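Local coordinates for protein FimX (Pseudomonas aeruginosa PAO1, PDB 3HV8) that binds C2E in a pocket of its EAL domain, a barrel-like fold of strands and surrounding helices, at residues E81-D84 with R85-L89; V127-A131 with A132-P136; F141-E145 with A146-S150. One frame throughout, in Å; residues are numbered along the deposited sequence.

Contact 1: residues E81-D84 with R85-L89; sequences EKID and RWVIL. With C2E (9,9'-[(2R,3R,3aS,5S,7aR,9R,10R,10aS,12S,14aR)-3,5,10,12-tetrahydroxy-5,12-dioxidooctahydro-2H,7H-difuro[3,2-d:3',2'-j][1,3,7,9,2,8]tetraoxadiphosphacyclododecine-2,9-diyl]bis(2-amino-1,9-dihydro-6H-purin-6-one)), chain B.
Residues Glu81 to Leu89 form a continuous run of alpha helix, in which the backbone N of Arg85, Trp86, Val87 and Ile88 donates to the O of Glu81, Lys82, Ile83 and Asp84 in turn, with Ile88 N 2.9 Å from Asp84 O. Two residues one turn apart, Asp84 and Val87, face C2E. Asp84 OD1 accepts from C2E N21 at 3.0 Å, with an N-H...O angle of 162°, while OD2 is taken by the hydroxyls of Ser112 and Ser115. The short carboxylate thus has both oxygens engaged, and the two serines probably help to hold the orientation in which OD1 meets the ligand. Val87 adds an apolar contact: its two methyls, CG1 and CG2, each lie 3.7 Å from C2E O61, a fork suited to a beta-branched side chain. CG2 also approaches Ile83 CG2, at 4.5 Å, one turn back. On another side of the helix, Arg85 lays its CG 3.1 Å from Glu81 O. A bend at chi2 (-70°) then turns its long chain, whose guanidinium forms a salt bridge with Asp118 and a cation-pi contact with Trp124. Trp86, with CG anti to the backbone N (chi1 -170°), carries its indole away from the preceding turn, and NE1 bonds to Asn31 OD1. Ile88 brings CG1 to 3.1 Å from Asp84 O. The helix lies against the sheet, Ile83 and Val87 on strand 49-58, Val87 and Ile88 on strand 105-110, while Arg85 and Ile88 meet helix 121-132.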
ATOM      1  N   GLU A  81      -1.474 -15.507   4.400  1.00 23.56           N
ATOM      2  CA  GLU A  81      -0.110 -15.511   3.900  1.00 22.62           C
ATOM      3  C   GLU A  81      -0.065 -15.956   2.448  1.00 22.76           C
ATOM      4  O   GLU A  81       0.619 -15.354   1.622  1.00 23.73           O
ATOM      5  CB  GLU A  81       0.782 -16.413   4.751  1.00 22.66           C
ATOM      6  CG  GLU A  81       0.866 -16.015   6.232  1.00 26.73           C
ATOM      7  CD  GLU A  81      -0.153 -16.735   7.111  1.00 31.02           C
ATOM      8  OE1 GLU A  81      -1.208 -17.166   6.600  1.00 29.88           O
ATOM      9  OE2 GLU A  81       0.113 -16.867   8.326  1.00 34.79           O
ATOM     10  N   LYS A  82      -0.819 -17.006   2.124  1.00 22.01           N
ATOM     11  CA  LYS A  82      -0.879 -17.490   0.743  1.00 24.59           C
ATOM     12  C   LYS A  82      -1.434 -16.442  -0.218  1.00 21.52           C
ATOM     13  O   LYS A  82      -0.950 -16.300  -1.334  1.00 23.61           O
ATOM     14  CB  LYS A  82      -1.714 -18.773   0.647  1.00 25.64           C
ATOM     15  CG  LYS A  82      -0.927 -20.033   0.933  1.00 38.38           C
ATOM     16  CD  LYS A  82      -1.702 -21.268   0.503  1.00 53.92           C
ATOM     17  CE  LYS A  82      -2.132 -22.085   1.703  1.00 64.28           C
ATOM     18  NZ  LYS A  82      -0.939 -22.653   2.389  1.00 54.07           N
ATOM     19  N   ILE A  83      -2.465 -15.710   0.192  1.00 22.36           N
ATOM     20  CA  ILE A  83      -2.975 -14.632  -0.641  1.00 21.58           C
ATOM     21  C   ILE A  83      -1.909 -13.562  -0.871  1.00 22.17           C
ATOM     22  O   ILE A  83      -1.693 -13.117  -2.004  1.00 22.64           O
ATOM     23  CB  ILE A  83      -4.254 -14.006  -0.026  1.00 22.68           C
ATOM     24  CG1 ILE A  83      -5.423 -14.991  -0.152  1.00 24.06           C
ATOM     25  CG2 ILE A  83      -4.563 -12.665  -0.673  1.00 23.39           C
ATOM     26  CD1 ILE A  83      -6.698 -14.531   0.551  1.00 26.49           C
ATOM     27  N   ASP A  84      -1.216 -13.169   0.192  1.00 20.98           N
ATOM     28  CA  ASP A  84      -0.151 -12.183   0.043  1.00 22.77           C
ATOM     29  C   ASP A  84       0.958 -12.684  -0.896  1.00 24.42           C
ATOM     30  O   ASP A  84       1.458 -11.920  -1.716  1.00 22.33           O
ATOM     31  CB  ASP A  84       0.439 -11.796   1.411  1.00 21.87           C
ATOM     32  CG  ASP A  84      -0.465 -10.862   2.209  1.00 24.67           C
ATOM     33  OD1 ASP A  84      -1.425 -10.283   1.642  1.00 23.01           O
ATOM     34  OD2 ASP A  84      -0.202 -10.720   3.416  1.00 25.10           O
ATOM     35  N   ARG A  85       1.335 -13.958  -0.797  1.00 21.97           N
ATOM     36  CA  ARG A  85       2.370 -14.471  -1.696  1.00 23.15           C
ATOM     37  C   ARG A  85       1.890 -14.435  -3.145  1.00 23.31           C
ATOM     38  O   ARG A  85       2.680 -14.138  -4.041  1.00 23.44           O
ATOM     39  CB  ARG A  85       2.782 -15.906  -1.338  1.00 22.87           C
ATOM     40  CG  ARG A  85       3.241 -16.126   0.109  1.00 29.75           C
ATOM     41  CD  ARG A  85       4.582 -15.502   0.448  1.00 36.66           C
ATOM     42  NE  ARG A  85       5.020 -15.846   1.812  1.00 34.31           N
ATOM     43  CZ  ARG A  85       5.784 -16.896   2.120  1.00 35.65           C
ATOM     44  NH1 ARG A  85       6.127 -17.127   3.385  1.00 34.35           N
ATOM     45  NH2 ARG A  85       6.211 -17.718   1.166  1.00 39.97           N
ATOM     46  N   TRP A  86       0.607 -14.726  -3.382  1.00 22.46           N
ATOM     47  CA  TRP A  86       0.049 -14.666  -4.740  1.00 22.71           C
ATOM     48  C   TRP A  86       0.163 -13.235  -5.273  1.00 22.67           C
ATOM     49  O   TRP A  86       0.589 -13.008  -6.407  1.00 23.55           O
ATOM     50  CB  TRP A  86      -1.424 -15.127  -4.754  1.00 23.87           C
ATOM     51  CG  TRP A  86      -1.966 -15.302  -6.131  1.00 23.36           C
ATOM     52  CD1 TRP A  86      -2.024 -16.481  -6.842  1.00 26.64           C
ATOM     53  CD2 TRP A  86      -2.511 -14.294  -6.989  1.00 21.90           C
ATOM     54  NE1 TRP A  86      -2.566 -16.256  -8.075  1.00 25.32           N
ATOM     55  CE2 TRP A  86      -2.862 -14.925  -8.207  1.00 26.12           C
ATOM     56  CE3 TRP A  86      -2.720 -12.913  -6.862  1.00 24.16           C
ATOM     57  CZ2 TRP A  86      -3.427 -14.229  -9.282  1.00 25.44           C
ATOM     58  CZ3 TRP A  86      -3.280 -12.220  -7.930  1.00 24.56           C
ATOM     59  CH2 TRP A  86      -3.621 -12.880  -9.129  1.00 26.14           C
ATOM     60  N   VAL A  87      -0.199 -12.260  -4.446  1.00 22.36           N
ATOM     61  CA  VAL A  87      -0.148 -10.875  -4.872  1.00 23.23           C
ATOM     62  C   VAL A  87       1.277 -10.444  -5.156  1.00 21.99           C
ATOM     63  O   VAL A  87       1.547  -9.832  -6.184  1.00 23.17           O
ATOM     64  CB  VAL A  87      -0.769  -9.947  -3.809  1.00 20.39           C
ATOM     65  CG1 VAL A  87      -0.497  -8.476  -4.161  1.00 22.16           C
ATOM     66  CG2 VAL A  87      -2.284 -10.217  -3.663  1.00 23.03           C
ATOM     67  N   ILE A  88       2.188 -10.782  -4.245  1.00 21.29           N
ATOM     68  CA  ILE A  88       3.583 -10.382  -4.380  1.00 22.40           C
ATOM     69  C   ILE A  88       4.210 -11.056  -5.592  1.00 25.68           C
ATOM     70  O   ILE A  88       4.902 -10.414  -6.368  1.00 23.41           O
ATOM     71  CB  ILE A  88       4.389 -10.726  -3.127  1.00 21.65           C
ATOM     72  CG1 ILE A  88       3.863  -9.919  -1.925  1.00 23.72           C
ATOM     73  CG2 ILE A  88       5.885 -10.453  -3.338  1.00 24.79           C
ATOM     74  CD1 ILE A  88       4.349 -10.451  -0.583  1.00 23.55           C
ATOM     75  N   LEU A  89       3.968 -12.349  -5.759  1.00 23.55           N
ATOM     76  CA  LEU A  89       4.546 -13.067  -6.891  1.00 26.08           C
ATOM     77  C   LEU A  89       4.114 -12.445  -8.211  1.00 26.03           C
ATOM     78  O   LEU A  89       4.921 -12.248  -9.139  1.00 27.08           O
ATOM     79  CB  LEU A  89       4.125 -14.533  -6.833  1.00 27.30           C
ATOM     80  CG  LEU A  89       4.815 -15.432  -7.837  1.00 29.50           C
ATOM     81  CD1 LEU A  89       6.279 -15.562  -7.436  1.00 33.27           C
ATOM     82  CD2 LEU A  89       4.131 -16.788  -7.872  1.00 33.06           C
TER
HETATM   83  P1  C2E B 900      -6.953   0.727   1.712  1.00 26.53           P
HETATM   84  O2P C2E B 900      -5.784   1.605   2.357  1.00 35.94           O
HETATM   85  O1P C2E B 900      -8.217   1.241   2.276  1.00 45.66           O
HETATM   86  O5' C2E B 900      -7.134   0.918   0.140  1.00 39.66           O
HETATM   87  C5' C2E B 900      -7.868   2.074  -0.309  1.00 33.20           C
HETATM   88  C4' C2E B 900      -9.353   1.786  -0.615  1.00 26.96           C
HETATM   89  O4' C2E B 900      -9.962   2.996  -1.125  1.00 26.51           O
HETATM   90  C3' C2E B 900      -9.351   0.807  -1.782  1.00 24.86           C
HETATM   91  O3' C2E B 900     -10.441  -0.114  -1.630  1.00 22.26           O
HETATM   92  C2' C2E B 900      -9.488   1.705  -3.035  1.00 26.46           C
HETATM   93  O2' C2E B 900     -10.136   1.070  -4.121  1.00 29.30           O
HETATM   94  C1' C2E B 900     -10.353   2.836  -2.481  1.00 24.07           C
HETATM   95  N9  C2E B 900     -10.202   4.113  -3.164  1.00 25.74           N
HETATM   96  C8  C2E B 900      -9.174   4.500  -3.991  1.00 28.31           C
HETATM   97  N7  C2E B 900      -9.294   5.778  -4.271  1.00 27.53           N
HETATM   98  C5  C2E B 900     -10.413   6.257  -3.653  1.00 25.77           C
HETATM   99  C6  C2E B 900     -11.032   7.526  -3.606  1.00 28.14           C
HETATM  100  O6  C2E B 900     -10.560   8.523  -4.155  1.00 26.79           O
HETATM  101  N1  C2E B 900     -12.166   7.617  -2.895  1.00 29.93           N
HETATM  102  C2  C2E B 900     -12.702   6.546  -2.250  1.00 34.87           C
HETATM  103  N2  C2E B 900     -13.861   6.719  -1.539  1.00 38.87           N
HETATM  104  N3  C2E B 900     -12.137   5.361  -2.285  1.00 32.40           N
HETATM  105  C4  C2E B 900     -11.002   5.196  -2.965  1.00 25.32           C
HETATM  106  P11 C2E B 900     -10.122  -1.670  -1.890  1.00 22.13           P
HETATM  107  O21 C2E B 900     -11.473  -2.463  -1.741  1.00 25.37           O
HETATM  108  O11 C2E B 900      -9.414  -1.860  -3.172  1.00 24.95           O
HETATM  109  O5A C2E B 900      -9.103  -2.061  -0.740  1.00 21.85           O
HETATM  110  C5A C2E B 900      -9.532  -1.977   0.626  1.00 22.65           C
HETATM  111  C4A C2E B 900      -8.469  -2.552   1.559  1.00 21.67           C
HETATM  112  O4A C2E B 900      -8.258  -3.935   1.238  1.00 21.59           O
HETATM  113  C3A C2E B 900      -7.089  -1.905   1.433  1.00 24.28           C
HETATM  114  O3A C2E B 900      -6.943  -0.755   2.258  1.00 25.12           O
HETATM  115  C2A C2E B 900      -6.205  -3.008   2.017  1.00 21.33           C
HETATM  116  O2A C2E B 900      -6.316  -3.031   3.451  1.00 23.31           O
HETATM  117  C1A C2E B 900      -6.913  -4.271   1.514  1.00 21.14           C
HETATM  118  N91 C2E B 900      -6.275  -4.706   0.278  1.00 20.76           N
HETATM  119  C81 C2E B 900      -6.570  -4.350  -1.008  1.00 21.80           C
HETATM  120  N71 C2E B 900      -5.754  -4.977  -1.810  1.00 20.90           N
HETATM  121  C51 C2E B 900      -4.949  -5.814  -1.089  1.00 21.56           C
HETATM  122  C61 C2E B 900      -3.931  -6.743  -1.387  1.00 19.94           C
HETATM  123  O61 C2E B 900      -3.473  -6.905  -2.525  1.00 22.69           O
HETATM  124  N11 C2E B 900      -3.391  -7.392  -0.322  1.00 20.23           N
HETATM  125  C21 C2E B 900      -3.797  -7.181   0.968  1.00 20.31           C
HETATM  126  N21 C2E B 900      -3.171  -7.846   1.984  1.00 23.07           N
HETATM  127  N31 C2E B 900      -4.720  -6.305   1.263  1.00 21.11           N
HETATM  128  C41 C2E B 900      -5.302  -5.642   0.257  1.00 20.14           C

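Contact 2: residues V127-A131 with A132-P136; sequences VALKA and ARLPP
A Schellman motif ends helix 121-132, joining Leu129 and Lys130 of its last turn to Arg133 and Leu134 beyond it. Arg133 has left helical geometry with a positive phi of 57°, a value more easily reached by glycine, and this reversal of twist folds the chain back over the helix end. Two bonds mark the motif. Arg133 N donates to Lys130 O at 3.0 Å, coming from above the carbonyl plane, and Leu134 N makes a longer, weak bond of 3.3 Å to Leu129 O. That same Leu129 O also receives Ala132 N at 3.1 Å, again from well above its plane, whereas the bond from Ala132 N to Ala128 O is weak at 3.5 Å, as the helix tightens before it stops. The side chains add the apolar contact that commonly accompanies this cap: Leu129 and Leu134 cross obliquely, and their CD2 atoms are only 3.5 Å apart, closer than two methyl groups normally settle. Leu134 places CG roughly anti to its own N (chi1 -151°), with CB aimed at the helix. Leucines suit both positions, since each also touches Leu139 of the next strand. Arg133 runs its aliphatic part past the helix end, with CG and CD each 3.6 Å from Lys130 O, and its charged group lies at the surface. Chemically, the motif supplies amide donors to carbonyls left without a following turn, and the positive charge of Arg133, whose guanidinium lies toward the last carbonyls, would probably be favourable near this negative end of the helix dipole.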
ATOM      1  N   VAL A 127      14.375 -14.913  -2.413  1.00 33.08           N
ATOM      2  CA  VAL A 127      14.514 -15.807  -3.564  1.00 36.60           C
ATOM      3  C   VAL A 127      13.594 -15.422  -4.721  1.00 34.47           C
ATOM      4  O   VAL A 127      13.964 -15.551  -5.882  1.00 36.70           O
ATOM      5  CB  VAL A 127      14.303 -17.283  -3.173  1.00 37.38           C
ATOM      6  CG1 VAL A 127      14.108 -18.146  -4.421  1.00 41.82           C
ATOM      7  CG2 VAL A 127      15.481 -17.770  -2.352  1.00 39.38           C
ATOM      8  N   ALA A 128      12.401 -14.924  -4.403  1.00 30.07           N
ATOM      9  CA  ALA A 128      11.446 -14.528  -5.427  1.00 31.58           C
ATOM     10  C   ALA A 128      11.924 -13.320  -6.247  1.00 32.86           C
ATOM     11  O   ALA A 128      11.707 -13.247  -7.459  1.00 32.54           O
ATOM     12  CB  ALA A 128      10.077 -14.241  -4.786  1.00 31.09           C
ATOM     13  N   LEU A 129      12.577 -12.380  -5.572  1.00 37.07           N
ATOM     14  CA  LEU A 129      13.133 -11.215  -6.247  1.00 38.98           C
ATOM     15  C   LEU A 129      14.252 -11.632  -7.191  1.00 42.90           C
ATOM     16  O   LEU A 129      14.232 -11.272  -8.367  1.00 42.34           O
ATOM     17  CB  LEU A 129      13.626 -10.188  -5.228  1.00 40.44           C
ATOM     18  CG  LEU A 129      12.497  -9.485  -4.465  1.00 37.01           C
ATOM     19  CD1 LEU A 129      13.046  -8.682  -3.302  1.00 36.93           C
ATOM     20  CD2 LEU A 129      11.698  -8.625  -5.419  1.00 37.98           C
ATOM     21  N   LYS A 130      15.203 -12.410  -6.678  1.00 46.81           N
ATOM     22  CA  LYS A 130      16.332 -12.889  -7.483  1.00 45.90           C
ATOM     23  C   LYS A 130      15.875 -13.645  -8.731  1.00 49.55           C
ATOM     24  O   LYS A 130      16.413 -13.442  -9.818  1.00 53.83           O
ATOM     25  CB  LYS A 130      17.273 -13.755  -6.642  1.00 49.59           C
ATOM     26  CG  LYS A 130      17.955 -13.013  -5.499  1.00 59.12           C
ATOM     27  CD  LYS A 130      19.419 -13.422  -5.379  1.00 72.80           C
ATOM     28  CE  LYS A 130      20.148 -12.656  -4.278  1.00 76.54           C
ATOM     29  NZ  LYS A 130      20.200 -13.416  -2.996  1.00 70.08           N
ATOM     30  N   ALA A 131      14.876 -14.507  -8.576  1.00 41.26           N
ATOM     31  CA  ALA A 131      14.363 -15.288  -9.701  1.00 45.77           C
ATOM     32  C   ALA A 131      13.824 -14.443 -10.861  1.00 50.34           C
ATOM     33  O   ALA A 131      13.876 -14.861 -12.019  1.00 49.76           O
ATOM     34  CB  ALA A 131      13.301 -16.274  -9.220  1.00 35.38           C
ATOM     35  N   ALA A 132      13.290 -13.264 -10.553  1.00 45.08           N
ATOM     36  CA  ALA A 132      12.742 -12.393 -11.584  1.00 48.00           C
ATOM     37  C   ALA A 132      13.781 -11.357 -11.995  1.00 47.38           C
ATOM     38  O   ALA A 132      13.574 -10.600 -12.945  1.00 50.51           O
ATOM     39  CB  ALA A 132      11.480 -11.706 -11.086  1.00 46.10           C
ATOM     40  N   ARG A 133      14.889 -11.322 -11.264  1.00 50.83           N
ATOM     41  CA  ARG A 133      15.940 -10.368 -11.569  1.00 57.83           C
ATOM     42  C   ARG A 133      15.316  -8.980 -11.517  1.00 58.91           C
ATOM     43  O   ARG A 133      15.272  -8.251 -12.514  1.00 58.93           O
ATOM     44  CB  ARG A 133      16.521 -10.668 -12.950  1.00 66.29           C
ATOM     45  CG  ARG A 133      16.811 -12.147 -13.153  1.00 64.57           C
ATOM     46  CD  ARG A 133      18.237 -12.489 -12.781  1.00 74.54           C
ATOM     47  NE  ARG A 133      19.048 -12.641 -13.983  1.00 84.09           N
ATOM     48  CZ  ARG A 133      20.346 -12.367 -14.059  1.00 90.00           C
ATOM     49  NH1 ARG A 133      20.995 -11.907 -12.996  1.00 88.70           N
ATOM     50  NH2 ARG A 133      20.990 -12.544 -15.205  1.00 79.52           N
ATOM     51  N   LEU A 134      14.803  -8.647 -10.336  1.00 55.41           N
ATOM     52  CA  LEU A 134      14.137  -7.377 -10.114  1.00 48.58           C
ATOM     53  C   LEU A 134      15.138  -6.341  -9.626  1.00 48.94           C
ATOM     54  O   LEU A 134      15.946  -6.609  -8.733  1.00 47.53           O
ATOM     55  CB  LEU A 134      12.999  -7.535  -9.100  1.00 50.47           C
ATOM     56  CG  LEU A 134      11.838  -6.555  -9.266  1.00 48.17           C
ATOM     57  CD1 LEU A 134      11.132  -6.843 -10.557  1.00 45.35           C
ATOM     58  CD2 LEU A 134      10.851  -6.631  -8.106  1.00 41.73           C
ATOM     59  N   PRO A 135      15.094  -5.148 -10.226  1.00 47.18           N
ATOM     60  CA  PRO A 135      15.943  -4.018  -9.843  1.00 45.76           C
ATOM     61  C   PRO A 135      15.653  -3.572  -8.421  1.00 47.29           C
ATOM     62  O   PRO A 135      14.541  -3.803  -7.941  1.00 45.52           O
ATOM     63  CB  PRO A 135      15.514  -2.922 -10.817  1.00 45.82           C
ATOM     64  CG  PRO A 135      14.921  -3.646 -11.981  1.00 49.48           C
ATOM     65  CD  PRO A 135      14.256  -4.847 -11.398  1.00 37.40           C
ATOM     66  N   PRO A 136      16.631  -2.926  -7.759  1.00 47.00           N
ATOM     67  CA  PRO A 136      16.444  -2.440  -6.385  1.00 44.56           C
ATOM     68  C   PRO A 136      15.421  -1.312  -6.392  1.00 46.45           C
ATOM     69  O   PRO A 136      15.233  -0.680  -7.430  1.00 46.30           O
ATOM     70  CB  PRO A 136      17.820  -1.881  -6.003  1.00 47.90           C
ATOM     71  CG  PRO A 136      18.733  -2.154  -7.168  1.00 45.53           C
ATOM     72  CD  PRO A 136      17.885  -2.435  -8.356  1.00 48.36           C
TER

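Contact 3: residues F141-E145 with A146-S150; sequences FQISE and ADATS
Ser144 OG accepts from Asp147 N at 3.0 Å with an N-H...O angle of 161°, and Glu145 O takes two donors from Thr149, OG1 at 2.7 Å and the backbone N at 3.1 Å, which arrive from opposite faces of the carbonyl plane. Ser144 is the N-cap of helix 145-150. Its chi1 of 76° sets OG between the backbone N and the carbonyl carbon, turned to the amide of Asp147. In the other direction a water links the pair, accepting from Ser144 N at 3.0 Å and donating to Asp147 OD1 at 2.7 Å, in place of the direct return bond of a capping box. An acidic Asp147 would also favour the positive helix end. This is a beta-to-alpha junction of the barrel: strand 139-144 passes into a helix, the axes of segments 141-144 and 146-150 standing 77° apart, with the Ser144 side chain about 6 Å from C2E. Glu145, its chain extended, reaches Gly175 N with OE2 and the N atoms of Cys176 and Ser177 with OE1. Packing completes the turn: Ile143 CG2 lies 4.1 Å from Ala148 CB, and the small Ala148 lets helix and strand approach, resting also on Ile171 of strand 168-174.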
ATOM      1  N   PHE A 141       6.424  -2.069   0.306  1.00 21.63           N
ATOM      2  CA  PHE A 141       5.427  -2.840   1.062  1.00 19.71           C
ATOM      3  C   PHE A 141       4.668  -1.963   2.035  1.00 22.55           C
ATOM      4  O   PHE A 141       5.277  -1.178   2.778  1.00 23.82           O
ATOM      5  CB  PHE A 141       6.089  -4.022   1.773  1.00 23.54           C
ATOM      6  CG  PHE A 141       6.557  -5.064   0.821  1.00 23.46           C
ATOM      7  CD1 PHE A 141       5.666  -6.001   0.331  1.00 24.92           C
ATOM      8  CD2 PHE A 141       7.852  -5.041   0.326  1.00 23.85           C
ATOM      9  CE1 PHE A 141       6.070  -6.944  -0.607  1.00 28.57           C
ATOM     10  CE2 PHE A 141       8.268  -5.983  -0.595  1.00 25.85           C
ATOM     11  CZ  PHE A 141       7.371  -6.936  -1.067  1.00 26.33           C
ATOM     12  N   GLN A 142       3.341  -2.048   1.980  0.56 21.08           N
ATOM     13  CA  GLN A 142       2.488  -1.218   2.811  0.56 21.62           C
ATOM     14  C   GLN A 142       1.952  -2.020   3.967  0.56 21.86           C
ATOM     15  O   GLN A 142       1.461  -3.141   3.794  0.56 24.38           O
ATOM     16  CB  GLN A 142       1.305  -0.681   2.002  0.56 25.36           C
ATOM     17  CG  GLN A 142       1.702   0.033   0.745  0.56 21.86           C
ATOM     18  CD  GLN A 142       0.525   0.674   0.039  0.56 25.01           C
ATOM     19  OE1 GLN A 142       0.466   1.896  -0.091  0.56 28.30           O
ATOM     20  NE2 GLN A 142      -0.419  -0.146  -0.416  0.56 24.92           N
ATOM     21  N   ILE A 143       2.047  -1.424   5.144  1.00 23.18           N
ATOM     22  CA  ILE A 143       1.499  -1.977   6.354  1.00 22.40           C
ATOM     23  C   ILE A 143       0.540  -0.942   6.945  1.00 24.01           C
ATOM     24  O   ILE A 143       0.876   0.242   6.999  1.00 24.45           O
ATOM     25  CB  ILE A 143       2.671  -2.225   7.343  1.00 27.10           C
ATOM     26  CG1 ILE A 143       3.724  -3.128   6.684  1.00 30.96           C
ATOM     27  CG2 ILE A 143       2.159  -2.800   8.665  1.00 30.74           C
ATOM     28  CD1 ILE A 143       5.085  -3.181   7.415  1.00 30.27           C
ATOM     29  N   SER A 144      -0.645  -1.345   7.389  1.00 21.61           N
ATOM     30  CA  SER A 144      -1.561  -0.395   8.017  1.00 21.65           C
ATOM     31  C   SER A 144      -1.006   0.096   9.347  1.00 21.89           C
ATOM     32  O   SER A 144      -0.240  -0.601  10.025  1.00 22.05           O
ATOM     33  CB  SER A 144      -2.952  -1.014   8.227  1.00 24.83           C
ATOM     34  OG  SER A 144      -2.927  -1.912   9.329  1.00 25.06           O
ATOM     35  N   GLU A 145      -1.420   1.298   9.716  1.00 21.96           N
ATOM     36  CA  GLU A 145      -1.028   1.845  11.005  1.00 22.03           C
ATOM     37  C   GLU A 145      -1.445   0.921  12.140  1.00 21.55           C
ATOM     38  O   GLU A 145      -0.671   0.688  13.070  1.00 24.10           O
ATOM     39  CB  GLU A 145      -1.629   3.227  11.202  1.00 22.17           C
ATOM     40  CG  GLU A 145      -1.348   3.806  12.587  1.00 23.93           C
ATOM     41  CD  GLU A 145      -1.768   5.253  12.681  1.00 23.96           C
ATOM     42  OE1 GLU A 145      -2.962   5.533  12.913  1.00 26.41           O
ATOM     43  OE2 GLU A 145      -0.884   6.118  12.497  1.00 27.12           O
ATOM     44  N   ALA A 146      -2.662   0.394  12.064  1.00 23.37           N
ATOM     45  CA  ALA A 146      -3.138  -0.467  13.131  1.00 25.13           C
ATOM     46  C   ALA A 146      -2.225  -1.684  13.263  1.00 24.58           C
ATOM     47  O   ALA A 146      -1.814  -2.044  14.369  1.00 24.99           O
ATOM     48  CB  ALA A 146      -4.569  -0.899  12.852  1.00 26.89           C
ATOM     49  N   ASP A 147      -1.869  -2.302  12.141  1.00 23.50           N
ATOM     50  CA  ASP A 147      -1.001  -3.492  12.196  1.00 23.83           C
ATOM     51  C   ASP A 147       0.432  -3.174  12.623  1.00 25.41           C
ATOM     52  O   ASP A 147       1.059  -3.949  13.358  1.00 25.84           O
ATOM     53  CB  ASP A 147      -1.005  -4.238  10.863  1.00 24.88           C
ATOM     54  CG  ASP A 147      -2.292  -4.964  10.636  1.00 27.96           C
ATOM     55  OD1 ASP A 147      -2.570  -5.345   9.483  1.00 27.36           O
ATOM     56  OD2 ASP A 147      -3.028  -5.134  11.625  1.00 28.87           O
ATOM     57  N   ALA A 148       0.964  -2.045  12.167  1.00 25.11           N
ATOM     58  CA  ALA A 148       2.313  -1.652  12.550  1.00 26.59           C
ATOM     59  C   ALA A 148       2.412  -1.506  14.057  1.00 27.99           C
ATOM     60  O   ALA A 148       3.429  -1.838  14.658  1.00 28.38           O
ATOM     61  CB  ALA A 148       2.669  -0.328  11.904  1.00 27.34           C
ATOM     62  N   THR A 149       1.343  -0.988  14.645  1.00 25.14           N
ATOM     63  CA  THR A 149       1.263  -0.706  16.063  1.00 26.32           C
ATOM     64  C   THR A 149       0.977  -1.984  16.870  1.00 28.41           C
ATOM     65  O   THR A 149       1.580  -2.226  17.914  1.00 29.35           O
ATOM     66  CB  THR A 149       0.181   0.359  16.283  1.00 29.61           C
ATOM     67  OG1 THR A 149       0.420   1.453  15.372  1.00 31.01           O
ATOM     68  CG2 THR A 149       0.212   0.875  17.702  1.00 33.42           C
ATOM     69  N   SER A 150       0.091  -2.827  16.354  1.00 24.82           N
ATOM     70  CA  SER A 150      -0.267  -4.076  17.025  1.00 24.37           C
ATOM     71  C   SER A 150       0.871  -5.077  17.057  1.00 27.67           C
ATOM     72  O   SER A 150       0.980  -5.882  17.987  1.00 31.07           O
ATOM     73  CB  SER A 150      -1.432  -4.755  16.292  1.00 23.06           C
ATOM     74  OG  SER A 150      -2.630  -4.010  16.367  1.00 25.27           O
TER
HETATM   75  O   HOH W   1      -1.268  -4.255   7.335  1.00 27.26           O

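All three contacts are local, each between consecutive segments, so they follow in series and none nests in or crosses another. Contact 1 comes first, near the start of helix 80-96, where that helix reaches C2E. After strand 105-110 and a short helix, contact 2 turns the chain at the end of helix 121-132 and sends it into strand 139-144. At the far end of that strand lies contact 3, which opens the next helix. The centres of contacts 2 and 3 are about 25 Å apart, whereas contacts 1 and 3 touch through Ile88 CD1 and Phe141 CE1, 3.9 Å apart, packing helix 80-96 against strand 139-144.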